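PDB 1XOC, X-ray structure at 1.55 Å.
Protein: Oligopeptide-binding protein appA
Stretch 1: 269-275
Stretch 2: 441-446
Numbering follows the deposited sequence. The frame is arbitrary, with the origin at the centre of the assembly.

Stretch 1, residues 269-275: IGWNEKN
Stretch 2 (441-446) NYVWYK

Two segments of one chain, far apart in sequence, meet where a strand runs out into a turn. Residues Ile269 to Trp271 are the end of a strand with extended torsions, Gly270 at phi/psi -91/120 and Trp271 at -99/110. Asn272, at -74/111, leads into a type I turn that ends at Asn275, with Glu273 at -75/-2 and Lys274 at -65/-31; Asn275 N closes it on Asn272 O at 3.0 Å. The second segment has no regular secondary structure. A type I turn spans Asn441 to Trp444, with Tyr442 at -69/-22 and Val443 at -95/4, and Trp444 N lies 3.3 Å from Asn441 O in its hydrogen bond. Trp444 then adopts a left-handed conformation, 62/41, before Tyr445 returns to an extended one, -81/131.

The end-to-end directions of the touching parts are 77° apart, and the contact buries 351 Å² in all. The CA atoms of Asn272 and Val443 are 4.2 Å apart, and those of Glu273 and Trp444 are 5.3 Å apart. One backbone hydrogen bond fixes this register: Glu273 N donates to Val443 O at 2.9 Å, with a nearly straight N-H...O angle of 162°.

Val443, chi1 m (-65°), presents a compact branched side chain to the strand end. Its CB is 3.4 Å from Trp271 O, and its CG1 lies 3.8 Å from Gly270 CA. Glycine suits this spot because an ideal CB built on Gly270 would point toward the second segment and come within a tight 3.2 Å of Val443 CG1. Trp271, chi1 m (-53°) and chi2 113°, points its CB away, so it meets the second segment through backbone.

Glu273 points toward the second segment. With chi1 m (-57°), chi2 t (-175°) and chi3 -153°, its extended chain brings OE1 to 3.8 Å from Tyr445 CD1, at the edge of that ring and near its plane, where the ring's weakly positive hydrogens favour a carboxylate. Its OE2 accepts a hydrogen bond from a water at 2.9 Å; the same water accepts one from Lys446 N at 3.1 Å, extending the link to the second backbone. Tyr445 has chi1 t (174°) and chi2 64°.

Trp444, chi1 m (-72°) and chi2 63°, lays its indole beside Lys274. Lys274 CG sits 3.6 Å from the centroid of the five-membered ring containing Trp444 CG and NE1, only 9° off its normal, a CH-pi contact; Lys274 CD is 3.6 Å from Trp444 NE1. The lysine's methylenes suit the flat aromatic face. Its torsions are chi1 -92°, between wells, chi2 t (-177°), chi3 92° and chi4 t (-163°).

Asn441, chi1 t (-170°) and chi2 -16°, braces the second segment from within. Its OD1 accepts from Tyr445 N at 3.1 Å, and its ND2 donates to Tyr445 O at 2.9 Å. A carboxamide, with acceptor and donor side by side, can thus satisfy both backbone polar groups of one residue.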

# COMPACT_ATOMS: atom_id res chain seq x y z
N ILE A 269 -6.26 5.10 -12.00
CA ILE A 269 -7.48 4.39 -12.31
C ILE A 269 -7.15 3.01 -12.79
O ILE A 269 -6.42 2.84 -13.75
CB ILE A 269 -8.29 5.12 -13.40
CG1 ILE A 269 -8.51 6.57 -13.03
CG2 ILE A 269 -9.60 4.38 -13.66
CD1 ILE A 269 -9.12 7.39 -14.14
N GLY A 270 -7.69 2.02 -12.10
CA GLY A 270 -7.55 0.65 -12.51
C GLY A 270 -8.68 0.20 -13.41
O GLY A 270 -9.82 0.23 -13.01
N TRP A 271 -8.33 -0.22 -14.62
CA TRP A 271 -9.30 -0.68 -15.60
C TRP A 271 -9.36 -2.21 -15.59
O TRP A 271 -8.43 -2.86 -16.01
CB TRP A 271 -8.91 -0.20 -17.00
CG TRP A 271 -8.66 1.27 -17.15
CD1 TRP A 271 -7.48 1.87 -17.42
CD2 TRP A 271 -9.63 2.31 -17.09
NE1 TRP A 271 -7.64 3.23 -17.50
CE2 TRP A 271 -8.96 3.52 -17.31
CE3 TRP A 271 -11.00 2.35 -16.87
CZ2 TRP A 271 -9.61 4.74 -17.32
CZ3 TRP A 271 -11.64 3.56 -16.88
CH2 TRP A 271 -10.95 4.74 -17.11
N ASN A 272 -10.46 -2.77 -15.10
CA ASN A 272 -10.54 -4.22 -14.93
C ASN A 272 -10.71 -4.92 -16.27
O ASN A 272 -11.75 -4.79 -16.90
CB ASN A 272 -11.70 -4.59 -14.01
CG ASN A 272 -11.66 -6.04 -13.56
OD1 ASN A 272 -12.38 -6.43 -12.65
ND2 ASN A 272 -10.81 -6.82 -14.18
N GLU A 273 -9.68 -5.64 -16.71
CA GLU A 273 -9.70 -6.32 -18.02
C GLU A 273 -10.57 -7.60 -18.05
O GLU A 273 -10.74 -8.22 -19.11
CB GLU A 273 -8.28 -6.58 -18.50
CG GLU A 273 -7.47 -5.30 -18.57
CD GLU A 273 -6.10 -5.47 -19.15
OE1 GLU A 273 -5.22 -4.65 -18.80
OE2 GLU A 273 -5.91 -6.40 -19.95
N LYS A 274 -11.16 -7.97 -16.91
CA LYS A 274 -12.26 -8.93 -16.90
C LYS A 274 -13.46 -8.33 -17.62
O LYS A 274 -14.25 -9.06 -18.22
CB LYS A 274 -12.69 -9.29 -15.48
CG LYS A 274 -12.01 -10.47 -14.90
CD LYS A 274 -12.57 -10.79 -13.52
CE LYS A 274 -13.71 -11.78 -13.56
NZ LYS A 274 -14.49 -11.74 -12.26
N ASN A 275 -13.59 -7.01 -17.55
CA ASN A 275 -14.66 -6.30 -18.25
C ASN A 275 -14.29 -6.10 -19.71
O ASN A 275 -13.26 -5.51 -20.02
CB ASN A 275 -14.96 -4.94 -17.58
CG ASN A 275 -16.24 -4.30 -18.08
OD1 ASN A 275 -16.46 -4.16 -19.28
ND2 ASN A 275 -17.09 -3.87 -17.15
N ASN A 441 -2.57 -8.38 -8.84
CA ASN A 441 -2.87 -7.97 -10.23
C ASN A 441 -4.39 -8.00 -10.39
O ASN A 441 -4.95 -8.81 -11.15
CB ASN A 441 -2.13 -8.85 -11.25
CG ASN A 441 -2.19 -8.32 -12.70
OD1 ASN A 441 -3.01 -7.47 -13.04
ND2 ASN A 441 -1.30 -8.86 -13.54
N TYR A 442 -5.02 -7.03 -9.73
CA TYR A 442 -6.47 -6.98 -9.61
C TYR A 442 -7.13 -6.66 -10.92
O TYR A 442 -8.32 -6.92 -11.06
CB TYR A 442 -6.86 -5.89 -8.62
CG TYR A 442 -6.31 -6.02 -7.22
CD1 TYR A 442 -6.20 -7.24 -6.59
CD2 TYR A 442 -5.90 -4.89 -6.51
CE1 TYR A 442 -5.72 -7.35 -5.28
CE2 TYR A 442 -5.43 -4.99 -5.21
CZ TYR A 442 -5.33 -6.21 -4.60
OH TYR A 442 -4.86 -6.30 -3.29
N VAL A 443 -6.40 -6.05 -11.85
CA VAL A 443 -6.99 -5.62 -13.14
C VAL A 443 -6.83 -6.62 -14.29
O VAL A 443 -7.21 -6.33 -15.43
CB VAL A 443 -6.46 -4.22 -13.58
CG1 VAL A 443 -6.90 -3.12 -12.60
CG2 VAL A 443 -4.93 -4.24 -13.76
N TRP A 444 -6.25 -7.79 -13.99
CA TRP A 444 -6.11 -8.84 -15.00
C TRP A 444 -5.26 -8.45 -16.20
O TRP A 444 -5.54 -8.81 -17.34
CB TRP A 444 -7.50 -9.32 -15.44
CG TRP A 444 -8.16 -10.12 -14.38
CD1 TRP A 444 -8.54 -9.69 -13.13
CD2 TRP A 444 -8.48 -11.49 -14.45
NE1 TRP A 444 -9.11 -10.73 -12.43
CE2 TRP A 444 -9.07 -11.85 -13.22
CE3 TRP A 444 -8.32 -12.47 -15.45
CZ2 TRP A 444 -9.51 -13.15 -12.95
CZ3 TRP A 444 -8.76 -13.77 -15.18
CH2 TRP A 444 -9.34 -14.10 -13.94
N TYR A 445 -4.17 -7.75 -15.91
CA TYR A 445 -3.20 -7.36 -16.91
C TYR A 445 -2.24 -8.50 -17.25
O TYR A 445 -1.67 -9.12 -16.38
CB TYR A 445 -2.40 -6.17 -16.39
CG TYR A 445 -1.26 -5.77 -17.29
CD1 TYR A 445 -1.50 -5.29 -18.55
CD2 TYR A 445 0.05 -5.86 -16.86
CE1 TYR A 445 -0.45 -4.91 -19.38
CE2 TYR A 445 1.10 -5.46 -17.66
CZ TYR A 445 0.85 -4.98 -18.91
OH TYR A 445 1.90 -4.60 -19.70
N LYS A 446 -2.06 -8.75 -18.54
CA LYS A 446 -1.06 -9.71 -19.00
C LYS A 446 -0.37 -9.27 -20.27
O LYS A 446 -1.00 -9.15 -21.33
CB LYS A 446 -1.70 -11.07 -19.26
CG LYS A 446 -0.74 -12.03 -19.97
CD LYS A 446 -1.11 -13.47 -19.77
CE LYS A 446 -0.02 -14.38 -20.28
NZ LYS A 446 -0.39 -15.80 -20.11
O HOH W 1 -3.36 -7.26 -20.94